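Local coordinates for uncharacterized protein Atu1872 (Agrobacterium tumefaciens, PDB 2QNT) that is of unknown function but belongs to the glyoxalase/bleomycin resistance protein/dioxygenase family, whose paired beta-alpha-beta-beta-beta modules commonly frame a ligand or metal site, at residues Ala87-Gln90 against Asp91-His95; Lys23-Arg27 against Asp28-Leu32; Ala49-Gly53 against Arg54-Glu58. All coordinates share one frame; numbering follows the deposited sequence.

Contact 1: residues Ala87-Gln90 against Asp91-His95; sequences AAFQ and DIAPH
F89 and A93, one turn apart in the C-terminal part of helix 85-92, make the main side-chain contact. A chi1 near 180° (-177°) turns the F89 ring away from its own N and carries it out beside A93. The methyl CB of A93 sits over one face, off the centre toward the rim and closest to CE1; the CB lies 3.9 Å from the F89 ring centroid, a CH-pi contact. The same two residues are tied through the backbone, where A93 N donates to F89 O at 2.8 Å and 161°. One residue earlier, I92 N is bound to A88 O at 2.8 Å, and D91 N to A87 O at 2.9 Å. I92 sets CG1 beside its own N and anti to its carbonyl carbon (chi1 -69°), which lays CG1 and CD1 alongside the A88 carbonyl, with CD1 4.3 Å from A88 CB. P94 places CD 3.5 Å from Q90 O. Beyond the segment F89 meets F112 edge-to-face and packs on L98, P101 and L102 of strand 98-104. The chemistry is thus that of a helix giving way to a tighter turn: helical backbone bonds run as far as A93, whose methyl lies against the phenyl face, and beyond it the chain tightens to a 3-10 segment in which H95 N bonds I92 O and P94 has no N-H to give.

Contact 2: residues Lys23-Arg27 against Asp28-Leu32; sequences KSFYR and DRLGL
D28 N binds S24 O at 2.7 Å, the shortest of the backbone bonds here. F25 O is gripped by two backbone donors, R29 N at 2.9 Å and L30 N at 3.2 Å, the second lying in the carbonyl plane; the doubled bond goes with the wider pi-type turn in the C-terminal part of helix 19-29. The chain then turns at G31, whose positive phi lets L32 N reach back to Y26 O, 2.9 Å away at 163°, an i to i+6 bond that closes the turn after the helix. A water donates to both R27 O and L32 O, bridging the two carbonyls. K23 reaches D37 in a salt bridge, and the phenol oxygen of Y26 is hydrogen-bonded to D116. R27 and D28 lie side by side; in the conformer described, the arginine chain bends at chi3 (50°) and NE comes to 3.9 Å from D28 OD1, a long and doubtful salt bridge. The apolar side is carried by the leucines. L30 splits its methyls between two rings: CD1 approaches F25 CE2 at 3.8 Å, while CD2 meets Y26 CD2. L32 runs alongside Y26, its CD1 touching CB and CD2 of the tyrosine. Around this part of the helix, F25 and Y26 rest on I122 of strand 121-126, Y26 and L32 on F44 of strand 41-44, and L30 and L32 on M7 of the second subunit.

Contact 3: residues Ala49-Gly53 against Arg54-Glu58; sequences AIHEG and RSLEE
G53 and H51, from the end of strand 49-52 and the start of helix 53-61, meet the first turn of that helix, where L56 is the chief partner. G53 has no side chain; its carbonyl does the work, accepting from E57 N at 2.8 Å in a bond that is nearly straight and closes the first full turn, while CB and CG of E57 lie against the same oxygen. H51 supplies a flat surface. Its chi1 of -157° sets the imidazole opposite its own N and beside the helix, where L56 crosses it at about a right angle: CB of L56 stands over one face, 3.7 Å from the H51 ring centroid in a CH-pi contact, and CD2 touches CB and CG of the histidine. The ring's rotation is fixed by H51 ND1, which donates to E52 O at 2.8 Å, and S55 OG lies in plane at the ring edge. E52 follows as the N-cap. Its chain bends at chi2 (-82°), folding the carboxylate back over the first-turn amides of R54 and S55: OE1 takes S55 N at 2.9 Å on its syn side, and OE2 takes R54 N at 3.0 Å from well above the carboxylate plane. S55 OG also stands 2.8 Å from E52 OE1. The carboxylate probably also offsets the positive end of the helix dipole. The strand and helix segments run nearly perpendicular (85°), their axes 6.8 Å apart at closest. Backbone bonds from H51 and G53 to V16 join the strand to strand 7-16, whose I13 and F15 pack on L56; on its other side E52 bonds to the backbone of S40, leading into strand 41-44.

Contact 2 lies between the other two and touches both, whereas the nearest atoms of contacts 1 and 3 remain about 15 Å apart, on opposite sides of the chain's centre. Toward contact 1 the C-terminal parts of the two helices pack together: I92 CG1 lies 3.3 Å from R29 O, I92 CD1 is 4.1 Å from L30 CD1, and H95 packs on the R29 guanidinium. Toward contact 3, I50 CD1 reaches K23 N at 3.7 Å, seating helix 19-29 on strand 49-52. M7 of the second subunit packs on I92, L30 and L32, joining contacts 1 and 2. A bound HEPES molecule, probably from the crystallisation liquor, lies about 4 Å from the L56 side chain and may mark a pocket beside contact 3.

Contact 1: residues Ala87-Gln90 against Asp91-His95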
# COMPACT_ATOMS: atom_id res chain seq x y z
N ALA A 87 -22.58 -4.44 8.59
CA ALA A 87 -22.82 -5.53 7.64
C ALA A 87 -21.49 -6.14 7.22
O ALA A 87 -21.38 -7.37 7.14
CB ALA A 87 -23.61 -5.06 6.41
N ALA A 88 -20.48 -5.31 6.94
CA ALA A 88 -19.17 -5.81 6.56
C ALA A 88 -18.61 -6.70 7.65
O ALA A 88 -18.02 -7.75 7.36
CB ALA A 88 -18.16 -4.65 6.27
N PHE A 89 -18.72 -6.26 8.91
CA PHE A 89 -18.18 -7.05 10.01
C PHE A 89 -18.89 -8.41 10.12
O PHE A 89 -18.24 -9.46 10.28
CB PHE A 89 -18.33 -6.27 11.32
CG PHE A 89 -17.75 -6.96 12.50
CD1 PHE A 89 -16.38 -7.12 12.62
CD2 PHE A 89 -18.56 -7.40 13.53
CE1 PHE A 89 -15.84 -7.78 13.71
CE2 PHE A 89 -18.00 -8.03 14.64
CZ PHE A 89 -16.66 -8.24 14.71
N GLN A 90 -20.22 -8.38 9.99
CA GLN A 90 -21.02 -9.61 10.13
C GLN A 90 -20.60 -10.57 9.04
O GLN A 90 -20.52 -11.80 9.27
CB GLN A 90 -22.54 -9.30 10.07
CG GLN A 90 -23.48 -10.54 10.00
CD GLN A 90 -24.96 -10.20 10.16
OE1 GLN A 90 -25.83 -10.94 9.71
NE2 GLN A 90 -25.24 -9.08 10.82
N ASP A 91 -20.36 -10.00 7.86
CA ASP A 91 -20.08 -10.84 6.71
C ASP A 91 -18.62 -11.36 6.68
O ASP A 91 -18.43 -12.50 6.28
CB ASP A 91 -20.65 -10.25 5.38
CG ASP A 91 -19.68 -9.36 4.63
OD1 ASP A 91 -20.14 -8.59 3.74
OD2 ASP A 91 -18.49 -9.44 4.89
N ILE A 92 -17.66 -10.57 7.19
CA ILE A 92 -16.23 -10.87 7.13
C ILE A 92 -15.64 -11.55 8.37
O ILE A 92 -14.81 -12.45 8.25
CB ILE A 92 -15.40 -9.56 6.83
CG1 ILE A 92 -15.68 -9.11 5.40
CG2 ILE A 92 -13.89 -9.77 7.02
CD1 ILE A 92 -15.37 -7.67 5.08
N ALA A 93 -16.03 -11.10 9.56
CA ALA A 93 -15.36 -11.52 10.80
C ALA A 93 -15.23 -13.02 10.98
O ALA A 93 -14.17 -13.51 11.40
CB ALA A 93 -16.06 -10.93 12.00
N PRO A 94 -16.29 -13.80 10.69
CA PRO A 94 -16.12 -15.25 10.92
C PRO A 94 -15.05 -15.94 10.07
O PRO A 94 -14.64 -17.07 10.38
CB PRO A 94 -17.50 -15.81 10.56
CG PRO A 94 -18.41 -14.63 10.65
CD PRO A 94 -17.64 -13.45 10.24
N HIS A 95 -14.61 -15.29 8.99
CA HIS A 95 -13.72 -15.92 8.02
C HIS A 95 -12.29 -15.44 8.06
O HIS A 95 -11.48 -15.76 7.18
CB HIS A 95 -14.30 -15.68 6.65
CG HIS A 95 -15.75 -16.01 6.58
ND1 HIS A 95 -16.23 -17.27 6.83
CD2 HIS A 95 -16.83 -15.24 6.33
CE1 HIS A 95 -17.55 -17.27 6.74
NE2 HIS A 95 -17.94 -16.04 6.43

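Contact 2: residues Lys23-Arg27 against Asp28-Leu32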
# COMPACT_ATOMS: atom_id res chain seq x y z
N LYS A 23 -6.78 -13.66 -4.24
CA LYS A 23 -7.81 -13.12 -5.12
C LYS A 23 -9.21 -13.45 -4.58
O LYS A 23 -10.10 -12.60 -4.50
CB LYS A 23 -7.62 -13.66 -6.54
CG LYS A 23 -8.69 -13.28 -7.54
CD LYS A 23 -8.22 -13.65 -8.94
CE LYS A 23 -8.26 -15.15 -9.15
NZ LYS A 23 -8.02 -15.51 -10.57
N SER A 24 -9.38 -14.73 -4.22
CA SER A 24 -10.65 -15.21 -3.69
C SER A 24 -11.01 -14.54 -2.36
O SER A 24 -12.14 -14.19 -2.11
CB SER A 24 -10.62 -16.73 -3.53
OG SER A 24 -10.47 -17.38 -4.78
N PHE A 25 -10.02 -14.34 -1.49
CA PHE A 25 -10.24 -13.62 -0.24
C PHE A 25 -10.74 -12.18 -0.49
O PHE A 25 -11.78 -11.76 0.06
CB PHE A 25 -8.94 -13.58 0.54
CG PHE A 25 -9.01 -12.82 1.83
CD1 PHE A 25 -9.48 -13.43 2.95
CD2 PHE A 25 -8.59 -11.51 1.91
CE1 PHE A 25 -9.53 -12.76 4.15
CE2 PHE A 25 -8.68 -10.83 3.10
CZ PHE A 25 -9.12 -11.47 4.22
N TYR A 26 -9.99 -11.43 -1.30
CA TYR A 26 -10.34 -10.01 -1.50
C TYR A 26 -11.64 -9.83 -2.26
O TYR A 26 -12.42 -8.92 -1.96
CB TYR A 26 -9.16 -9.24 -2.14
CG TYR A 26 -8.05 -8.94 -1.17
CD1 TYR A 26 -6.87 -9.67 -1.14
CD2 TYR A 26 -8.21 -7.93 -0.26
CE1 TYR A 26 -5.88 -9.38 -0.23
CE2 TYR A 26 -7.25 -7.62 0.66
CZ TYR A 26 -6.06 -8.35 0.69
OH TYR A 26 -5.10 -8.00 1.63
N ARG A 27 -11.89 -10.70 -3.24
CA ARG A 27 -13.14 -10.64 -4.03
C ARG A 27 -14.31 -11.25 -3.24
O ARG A 27 -15.36 -10.59 -3.12
CB ARG A 27 -12.98 -11.28 -5.42
CG ARG A 27 -14.14 -10.99 -6.42
CD ARG A 27 -13.99 -11.78 -7.73
NE ARG A 27 -13.75 -13.19 -7.42
CZ ARG A 27 -13.05 -14.05 -8.17
NH1 ARG A 27 -12.91 -15.29 -7.75
NH2 ARG A 27 -12.50 -13.69 -9.33
N ASP A 28 -14.16 -12.45 -2.67
CA ASP A 28 -15.32 -13.14 -2.00
C ASP A 28 -15.65 -12.65 -0.60
O ASP A 28 -16.82 -12.61 -0.20
CB ASP A 28 -15.14 -14.66 -1.81
CG ASP A 28 -15.07 -15.44 -3.10
OD1 ASP A 28 -15.17 -14.82 -4.20
OD2 ASP A 28 -14.86 -16.67 -2.99
N ARG A 29 -14.62 -12.35 0.18
CA ARG A 29 -14.85 -11.96 1.56
C ARG A 29 -14.94 -10.46 1.65
O ARG A 29 -15.87 -9.97 2.26
CB ARG A 29 -13.83 -12.57 2.55
CG ARG A 29 -13.82 -14.08 2.64
CD ARG A 29 -15.19 -14.63 2.97
NE ARG A 29 -15.17 -16.06 3.26
CZ ARG A 29 -16.26 -16.79 3.38
NH1 ARG A 29 -17.46 -16.25 3.26
NH2 ARG A 29 -16.14 -18.08 3.65
N LEU A 30 -13.99 -9.73 1.05
CA LEU A 30 -14.03 -8.26 1.18
C LEU A 30 -14.90 -7.58 0.15
O LEU A 30 -15.23 -6.43 0.32
CB LEU A 30 -12.63 -7.64 1.16
CG LEU A 30 -12.02 -7.55 2.55
CD1 LEU A 30 -11.94 -8.93 3.19
CD2 LEU A 30 -10.67 -6.87 2.46
N GLY A 31 -15.36 -8.29 -0.88
CA GLY A 31 -16.24 -7.70 -1.86
C GLY A 31 -15.57 -6.75 -2.84
O GLY A 31 -16.22 -5.88 -3.40
N LEU A 32 -14.26 -6.91 -3.05
CA LEU A 32 -13.59 -6.10 -4.06
C LEU A 32 -13.91 -6.64 -5.44
O LEU A 32 -14.27 -7.80 -5.57
CB LEU A 32 -12.07 -6.11 -3.84
CG LEU A 32 -11.56 -5.64 -2.50
CD1 LEU A 32 -10.05 -5.44 -2.60
CD2 LEU A 32 -12.25 -4.33 -2.12
O HOH W 1 -16.72 -8.93 -5.48

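Contact 3: residues Ala49-Gly53 against Arg54-Glu58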
# COMPACT_ATOMS: atom_id res chain seq x y z
N ALA A 49 -4.17 -3.64 -5.31
CA ALA A 49 -3.58 -4.67 -6.16
C ALA A 49 -2.81 -5.66 -5.33
O ALA A 49 -2.47 -5.37 -4.21
CB ALA A 49 -2.66 -4.05 -7.20
N ILE A 50 -2.60 -6.86 -5.88
CA ILE A 50 -1.81 -7.92 -5.22
C ILE A 50 -0.95 -8.58 -6.27
O ILE A 50 -1.32 -8.64 -7.45
CB ILE A 50 -2.72 -8.98 -4.54
CG1 ILE A 50 -3.75 -9.54 -5.52
CG2 ILE A 50 -3.41 -8.43 -3.30
CD1 ILE A 50 -4.68 -10.68 -4.99
N HIS A 51 0.20 -9.12 -5.86
CA HIS A 51 1.08 -9.82 -6.79
C HIS A 51 1.70 -11.02 -6.12
O HIS A 51 2.11 -10.94 -4.97
CB HIS A 51 2.22 -8.89 -7.26
CG HIS A 51 2.87 -9.24 -8.58
ND1 HIS A 51 3.55 -10.42 -8.84
CD2 HIS A 51 2.99 -8.49 -9.71
CE1 HIS A 51 4.05 -10.37 -10.08
NE2 HIS A 51 3.70 -9.22 -10.63
N GLU A 52 1.75 -12.15 -6.82
CA GLU A 52 2.50 -13.30 -6.32
C GLU A 52 3.92 -12.83 -6.02
O GLU A 52 4.54 -12.17 -6.85
CB GLU A 52 2.44 -14.45 -7.30
CG GLU A 52 3.03 -15.74 -6.74
CD GLU A 52 4.54 -15.81 -6.85
OE1 GLU A 52 5.08 -15.31 -7.85
OE2 GLU A 52 5.21 -16.36 -5.95
N GLY A 53 4.42 -13.17 -4.85
CA GLY A 53 5.60 -12.50 -4.32
C GLY A 53 6.90 -12.89 -4.98
O GLY A 53 7.74 -12.03 -5.24
N ARG A 54 7.12 -14.17 -5.23
CA ARG A 54 8.41 -14.59 -5.77
C ARG A 54 8.65 -14.01 -7.16
O ARG A 54 9.77 -13.57 -7.45
CB ARG A 54 8.57 -16.10 -5.77
CG ARG A 54 8.44 -16.66 -4.37
CD ARG A 54 9.12 -17.94 -4.11
NE ARG A 54 10.57 -17.82 -4.19
CZ ARG A 54 11.43 -18.79 -3.89
NH1 ARG A 54 10.98 -19.97 -3.46
NH2 ARG A 54 12.73 -18.59 -4.01
N SER A 55 7.63 -13.99 -8.01
CA SER A 55 7.79 -13.43 -9.34
C SER A 55 8.08 -11.95 -9.29
O SER A 55 8.93 -11.47 -10.03
CB SER A 55 6.57 -13.70 -10.22
OG SER A 55 5.39 -13.21 -9.67
N LEU A 56 7.40 -11.20 -8.42
CA LEU A 56 7.70 -9.77 -8.34
C LEU A 56 9.06 -9.52 -7.69
O LEU A 56 9.78 -8.63 -8.14
CB LEU A 56 6.58 -9.02 -7.62
CG LEU A 56 6.68 -7.50 -7.65
CD1 LEU A 56 6.98 -6.93 -9.06
CD2 LEU A 56 5.40 -6.91 -7.07
N GLU A 57 9.44 -10.29 -6.66
CA GLU A 57 10.80 -10.16 -6.11
C GLU A 57 11.84 -10.39 -7.19
O GLU A 57 12.85 -9.67 -7.25
CB GLU A 57 11.05 -11.14 -4.97
CG GLU A 57 10.37 -10.84 -3.68
CD GLU A 57 10.81 -11.81 -2.57
OE1 GLU A 57 12.04 -11.86 -2.29
OE2 GLU A 57 9.91 -12.45 -1.98
N GLU A 58 11.68 -11.42 -8.01
CA GLU A 58 12.66 -11.67 -9.07
C GLU A 58 12.69 -10.52 -10.05
O GLU A 58 13.75 -10.11 -10.52
CB GLU A 58 12.38 -13.00 -9.78
CG GLU A 58 12.55 -14.22 -8.87
CD GLU A 58 13.96 -14.72 -8.74
OE1 GLU A 58 14.86 -14.19 -9.42
OE2 GLU A 58 14.16 -15.69 -7.97